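Local atomic coordinates of glycosyltransferase (Rickettsia africae, PDB entry 7MI0), a protein that probably transfers sugar residues from an activated donor to an acceptor, as expected of a GT-B-type glycosyltransferase of family 4. Residues I214-S219 with L245-I250; Y135-S140 with E168-D173. One frame throughout, in Å; residues are numbered along the deposited sequence.

Contact 1: I214-S219 with L245-I250; sequences IILMPS and LMVGDI
Strand 214-218 and residues 245-247 of strand 243-247 run parallel at 20° to one another, and three backbone hydrogen bonds zip them together in register, Leu216 beside Leu245 and Met217 beside Met246. They are the first and last elements of a right-handed beta-alpha-beta unit, with helix 227-235 as the crossover, in the parallel sheet of the C-terminal Rossmann-like domain of a GT-B fold. Leu245 is held through both its backbone N and its backbone O: its N donates to Ile215 O at 2.6 Å, and its O accepts from Met217 N at 2.8 Å. Both bonds are nearly straight and lie almost along the C=O axes. The third, from Val247 N to Met217 O, is longer and more bent, and its donor sits above the carbonyl plane.

Leu216, Pro218, Leu245 and Val247 share one face of the sheet, where helix 282-287 packs on them through Leu285 and Tyr286. With CG of Leu216 anti to the backbone N (chi1 -173°), its CD1 swings across to the neighbouring strand, reaching CB of Leu245 at 3.7 Å and CG2 of Val247 at 3.6 Å; the Leu216 and Val247 side chains cross at about a right angle. Alongside, CD1 of Leu245 lies next to CG2 of Ile214, both side chains pointing the same way. Met217 and Met246 occupy the other face, against Leu230 and Val231 of helix 227-235. Met217 keeps its chain extended, and its CB comes no nearer than 4.4 Å to CG of Met246. At the C-terminal end Pro218 centres an inverse gamma turn, while its CA-H points at Val247 O, with CA and O 3.3 Å apart.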
loop_
_atom_site.group_PDB
_atom_site.type_symbol
_atom_site.label_atom_id
_atom_site.label_comp_id
_atom_site.label_asym_id
_atom_site.label_seq_id
_atom_site.Cartn_x
_atom_site.Cartn_y
_atom_site.Cartn_z
ATOM N N ILE A 214 15.299 19.175 0.877
ATOM C CA ILE A 214 13.922 19.034 0.416
ATOM C C ILE A 214 13.252 17.928 1.217
ATOM O O ILE A 214 13.747 16.796 1.261
ATOM C CB ILE A 214 13.857 18.736 -1.094
ATOM C CG1 ILE A 214 14.627 19.791 -1.898
ATOM C CG2 ILE A 214 12.403 18.617 -1.561
ATOM C CD1 ILE A 214 14.176 21.199 -1.656
ATOM N N ILE A 215 12.124 18.251 1.843
ATOM C CA ILE A 215 11.344 17.297 2.622
ATOM C C ILE A 215 10.084 16.962 1.840
ATOM O O ILE A 215 9.261 17.843 1.571
ATOM C CB ILE A 215 10.995 17.852 4.009
ATOM C CG1 ILE A 215 12.259 18.247 4.766
ATOM C CG2 ILE A 215 10.175 16.838 4.782
ATOM C CD1 ILE A 215 11.973 19.017 6.035
ATOM N N LEU A 216 9.926 15.698 1.478
ATOM C CA LEU A 216 8.750 15.249 0.749
ATOM C C LEU A 216 7.844 14.472 1.692
ATOM O O LEU A 216 8.274 13.483 2.296
ATOM C CB LEU A 216 9.136 14.382 -0.447
ATOM C CG LEU A 216 7.974 13.998 -1.362
ATOM C CD1 LEU A 216 7.411 15.236 -2.051
ATOM C CD2 LEU A 216 8.424 12.960 -2.376
ATOM N N MET A 217 6.600 14.925 1.826
ATOM C CA MET A 217 5.571 14.111 2.461
ATOM C C MET A 217 4.561 13.690 1.406
ATOM O O MET A 217 3.634 14.452 1.090
ATOM C CB MET A 217 4.875 14.860 3.597
ATOM C CG MET A 217 3.908 13.967 4.342
ATOM S SD MET A 217 2.955 14.862 5.563
ATOM C CE MET A 217 1.910 13.543 6.180
ATOM N N PRO A 218 4.704 12.513 0.817
ATOM C CA PRO A 218 3.719 12.005 -0.152
ATOM C C PRO A 218 2.592 11.279 0.579
ATOM O O PRO A 218 2.593 10.067 0.776
ATOM C CB PRO A 218 4.551 11.062 -1.024
ATOM C CG PRO A 218 5.925 10.953 -0.353
ATOM C CD PRO A 218 5.815 11.572 0.999
ATOM N N SER A 219 1.615 12.053 1.026
ATOM C CA SER A 219 0.479 11.533 1.767
ATOM C C SER A 219 -0.795 12.156 1.230
ATOM O O SER A 219 -0.843 13.362 0.966
ATOM C CB SER A 219 0.589 11.826 3.269
ATOM O OG SER A 219 1.480 10.937 3.915
ATOM N N LEU A 245 7.591 19.672 0.633
ATOM C CA LEU A 245 6.567 19.437 -0.376
ATOM C C LEU A 245 5.552 18.425 0.139
ATOM O O LEU A 245 5.919 17.307 0.521
ATOM C CB LEU A 245 7.187 18.924 -1.677
ATOM C CG LEU A 245 8.019 19.903 -2.499
ATOM C CD1 LEU A 245 8.874 19.137 -3.485
ATOM C CD2 LEU A 245 7.113 20.878 -3.225
ATOM N N MET A 246 4.280 18.817 0.141
ATOM C CA MET A 246 3.171 17.932 0.485
ATOM C C MET A 246 2.419 17.601 -0.796
ATOM O O MET A 246 1.675 18.440 -1.318
ATOM C CB MET A 246 2.247 18.585 1.508
ATOM C CG MET A 246 2.831 18.669 2.896
ATOM S SD MET A 246 1.937 19.835 3.938
ATOM C CE MET A 246 2.615 19.410 5.539
ATOM N N VAL A 247 2.610 16.386 -1.306
ATOM C CA VAL A 247 2.005 15.965 -2.564
ATOM C C VAL A 247 1.072 14.792 -2.295
ATOM O O VAL A 247 1.452 13.821 -1.628
ATOM C CB VAL A 247 3.067 15.609 -3.620
ATOM C CG1 VAL A 247 3.856 16.851 -4.003
ATOM C CG2 VAL A 247 3.999 14.528 -3.106
ATOM N N GLY A 248 -0.143 14.891 -2.815
ATOM C CA GLY A 248 -1.178 13.902 -2.592
ATOM C C GLY A 248 -2.529 14.484 -2.927
ATOM O O GLY A 248 -2.680 15.688 -3.143
ATOM N N ASP A 249 -3.525 13.600 -2.977
ATOM C CA ASP A 249 -4.874 14.036 -3.316
ATOM C C ASP A 249 -5.359 15.080 -2.324
ATOM O O ASP A 249 -5.112 14.979 -1.121
ATOM C CB ASP A 249 -5.849 12.859 -3.336
ATOM C CG ASP A 249 -7.293 13.311 -3.505
ATOM O OD1 ASP A 249 -7.589 13.980 -4.519
ATOM O OD2 ASP A 249 -8.129 13.012 -2.625
ATOM N N ILE A 250 -6.048 16.095 -2.837
ATOM C CA ILE A 250 -6.565 17.164 -1.995
ATOM C C ILE A 250 -8.036 17.371 -2.322
ATOM O O ILE A 250 -8.571 18.478 -2.187
ATOM C CB ILE A 250 -5.757 18.457 -2.189
ATOM C CG1 ILE A 250 -5.817 18.909 -3.646
ATOM C CG2 ILE A 250 -4.311 18.242 -1.777
ATOM C CD1 ILE A 250 -5.257 20.287 -3.870
#

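Contact 2: Y135-S140 with E168-D173; sequences YNIPNS and ENYKID
Tyr170 reaches from the loop after helix 160-168 across to the segment 135-140, and its ring carries most of the meeting. From CB, with CG anti to the carbonyl carbon (chi1 -74°), the side chain leads towards Ile137, whose CD1 sits over one ring face, 3.9 Å from the centroid and nearly along the ring normal: a CH-pi contact. CG and CD2 of the ring lie nearest to this methyl, while CD1 and CE1 rest against CG1 of Ile137. Farther out, CZ meets the other branch, CG2 of Ile137, at 3.8 Å. CB of Ile137 is directed at Tyr170, and with CG1 in the crowded position between backbone N and carbonyl carbon (chi1 58°) both branches lie against the ring. At the tip, OH of Tyr170 donates to Tyr135 O at 2.8 Å; the oxygen lies at the ring edge, in its plane, yet the donor stands well above the carbonyl plane.

This places the contact in the N-terminal Rossmann-like domain of the GT-B fold, joining the loop that leads from strand 126-131 into helix 139-149 to the loop between helix 160-168 and strand 177-179. Tyr135 O also accepts a bond from His165 NE2, so two donors hold this carbonyl, and the His165 ring meets that of Tyr170 obliquely. Tyr145 of helix 139-149 touches Tyr170 as well.

Towards the more exposed margin, the side chains of Asn136 and Asn169 cross at about a right angle, amide planes 88° apart, with Asn136 OD1 3.4 Å from Asn169 ND2 and Asn136 ND2 equally far from Asn169 OD1. A weak bond runs from Asn136 ND2 back to Ile137 O.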
loop_
_atom_site.group_PDB
_atom_site.type_symbol
_atom_site.label_atom_id
_atom_site.label_comp_id
_atom_site.label_asym_id
_atom_site.label_seq_id
_atom_site.Cartn_x
_atom_site.Cartn_y
_atom_site.Cartn_z
ATOM N N TYR A 135 -9.943 -4.469 9.517
ATOM C CA TYR A 135 -11.370 -4.256 9.685
ATOM C C TYR A 135 -11.880 -5.237 10.726
ATOM O O TYR A 135 -11.245 -6.257 11.007
ATOM C CB TYR A 135 -12.140 -4.440 8.372
ATOM C CG TYR A 135 -11.283 -4.777 7.172
ATOM C CD1 TYR A 135 -10.619 -3.778 6.465
ATOM C CD2 TYR A 135 -11.155 -6.091 6.730
ATOM C CE1 TYR A 135 -9.838 -4.076 5.356
ATOM C CE2 TYR A 135 -10.380 -6.402 5.620
ATOM C CZ TYR A 135 -9.720 -5.391 4.936
ATOM O OH TYR A 135 -8.947 -5.700 3.828
ATOM N N ASN A 136 -13.027 -4.921 11.311
ATOM C CA ASN A 136 -13.594 -5.750 12.361
ATOM C C ASN A 136 -14.778 -6.549 11.837
ATOM O O ASN A 136 -15.501 -6.112 10.937
ATOM C CB ASN A 136 -14.031 -4.910 13.562
ATOM C CG ASN A 136 -13.377 -5.368 14.843
ATOM O OD1 ASN A 136 -12.239 -4.991 15.130
ATOM N ND2 ASN A 136 -14.078 -6.206 15.611
ATOM N N ILE A 137 -14.949 -7.736 12.406
ATOM C CA ILE A 137 -16.110 -8.579 12.151
ATOM C C ILE A 137 -16.822 -8.778 13.483
ATOM O O ILE A 137 -16.181 -8.697 14.543
ATOM C CB ILE A 137 -15.699 -9.914 11.519
ATOM C CG1 ILE A 137 -14.720 -10.642 12.437
ATOM C CG2 ILE A 137 -15.103 -9.677 10.147
ATOM C CD1 ILE A 137 -14.456 -12.062 12.035
ATOM N N PRO A 138 -18.133 -9.019 13.480
ATOM C CA PRO A 138 -18.858 -9.205 14.745
ATOM C C PRO A 138 -18.259 -10.334 15.572
ATOM O O PRO A 138 -17.823 -11.356 15.039
ATOM C CB PRO A 138 -20.284 -9.536 14.291
ATOM C CG PRO A 138 -20.380 -8.956 12.907
ATOM C CD PRO A 138 -19.024 -9.070 12.308
ATOM N N ASN A 139 -18.236 -10.134 16.894
ATOM C CA ASN A 139 -17.615 -11.121 17.774
ATOM C C ASN A 139 -18.339 -12.462 17.712
ATOM O O ASN A 139 -17.703 -13.520 17.805
ATOM C CB ASN A 139 -17.574 -10.590 19.209
ATOM C CG ASN A 139 -16.183 -10.658 19.816
ATOM O OD1 ASN A 139 -15.536 -11.707 19.808
ATOM N ND2 ASN A 139 -15.710 -9.529 20.333
ATOM N N SER A 140 -19.664 -12.435 17.543
ATOM C CA SER A 140 -20.443 -13.661 17.420
ATOM C C SER A 140 -20.068 -14.474 16.186
ATOM O O SER A 140 -20.255 -15.696 16.179
ATOM C CB SER A 140 -21.928 -13.316 17.377
ATOM O OG SER A 140 -22.177 -12.351 16.368
ATOM N N GLU A 168 -5.333 -11.982 17.118
ATOM C CA GLU A 168 -5.857 -11.543 18.407
ATOM C C GLU A 168 -7.332 -11.188 18.326
ATOM O O GLU A 168 -8.083 -11.428 19.277
ATOM C CB GLU A 168 -5.069 -10.338 18.923
ATOM C CG GLU A 168 -3.553 -10.433 18.761
ATOM C CD GLU A 168 -2.898 -11.389 19.741
ATOM O OE1 GLU A 168 -3.587 -11.875 20.668
ATOM O OE2 GLU A 168 -1.684 -11.647 19.582
ATOM N N ASN A 169 -7.767 -10.612 17.209
ATOM C CA ASN A 169 -9.151 -10.163 17.080
ATOM C C ASN A 169 -10.039 -11.237 16.454
ATOM O O ASN A 169 -11.013 -11.683 17.071
ATOM C CB ASN A 169 -9.199 -8.869 16.263
ATOM C CG ASN A 169 -10.495 -8.115 16.445
ATOM O OD1 ASN A 169 -11.534 -8.493 15.898
ATOM N ND2 ASN A 169 -10.441 -7.033 17.213
ATOM N N TYR A 170 -9.712 -11.662 15.230
ATOM C CA TYR A 170 -10.504 -12.685 14.556
ATOM C C TYR A 170 -10.379 -14.050 15.220
ATOM O O TYR A 170 -11.248 -14.904 15.013
ATOM C CB TYR A 170 -10.090 -12.815 13.091
ATOM C CG TYR A 170 -10.531 -11.696 12.170
ATOM C CD1 TYR A 170 -10.694 -10.395 12.632
ATOM C CD2 TYR A 170 -10.778 -11.948 10.823
ATOM C CE1 TYR A 170 -11.086 -9.376 11.776
ATOM C CE2 TYR A 170 -11.174 -10.940 9.964
ATOM C CZ TYR A 170 -11.324 -9.657 10.442
ATOM O OH TYR A 170 -11.719 -8.660 9.581
ATOM N N LYS A 171 -9.323 -14.272 16.001
ATOM C CA LYS A 171 -9.012 -15.589 16.559
ATOM C C LYS A 171 -8.953 -16.649 15.457
ATOM O O LYS A 171 -9.482 -17.756 15.592
ATOM C CB LYS A 171 -10.004 -15.970 17.661
ATOM N N ILE A 172 -8.301 -16.293 14.341
ATOM C CA ILE A 172 -8.025 -17.220 13.248
ATOM C C ILE A 172 -6.786 -18.041 13.587
ATOM O O ILE A 172 -5.832 -17.528 14.181
ATOM C CB ILE A 172 -7.844 -16.447 11.928
ATOM C CG1 ILE A 172 -9.181 -15.863 11.465
ATOM C CG2 ILE A 172 -7.228 -17.329 10.853
ATOM C CD1 ILE A 172 -9.099 -15.088 10.164
ATOM N N ASP A 173 -6.799 -19.323 13.228
ATOM C CA ASP A 173 -5.663 -20.188 13.528
ATOM C C ASP A 173 -4.422 -19.714 12.783
ATOM O O ASP A 173 -4.495 -19.315 11.618
ATOM C CB ASP A 173 -5.983 -21.633 13.149
ATOM C CG ASP A 173 -7.218 -22.159 13.848
ATOM O OD1 ASP A 173 -7.461 -21.764 15.010
ATOM O OD2 ASP A 173 -7.950 -22.965 13.231
#

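Following the chain from its N terminus, contact 2 comes first: it opens at 135-140, and the chain runs through helix 139-149, strand 154-157 and helix 160-168 before 168-173 closes the loop. Only after strand 177-179 and helix 196-205 does contact 1 open at 214-219, closing at 245-250 once helix 227-235 has been passed. The two are thus in series, neither nested nor crossed. Contact 2 ties connecting loops in the N-terminal domain, whereas contact 1 joins adjacent strands inside the C-terminal sheet. Their centres lie 35 Å apart, on opposite sides of the chain's centre, and their nearest atoms about 19 Å apart.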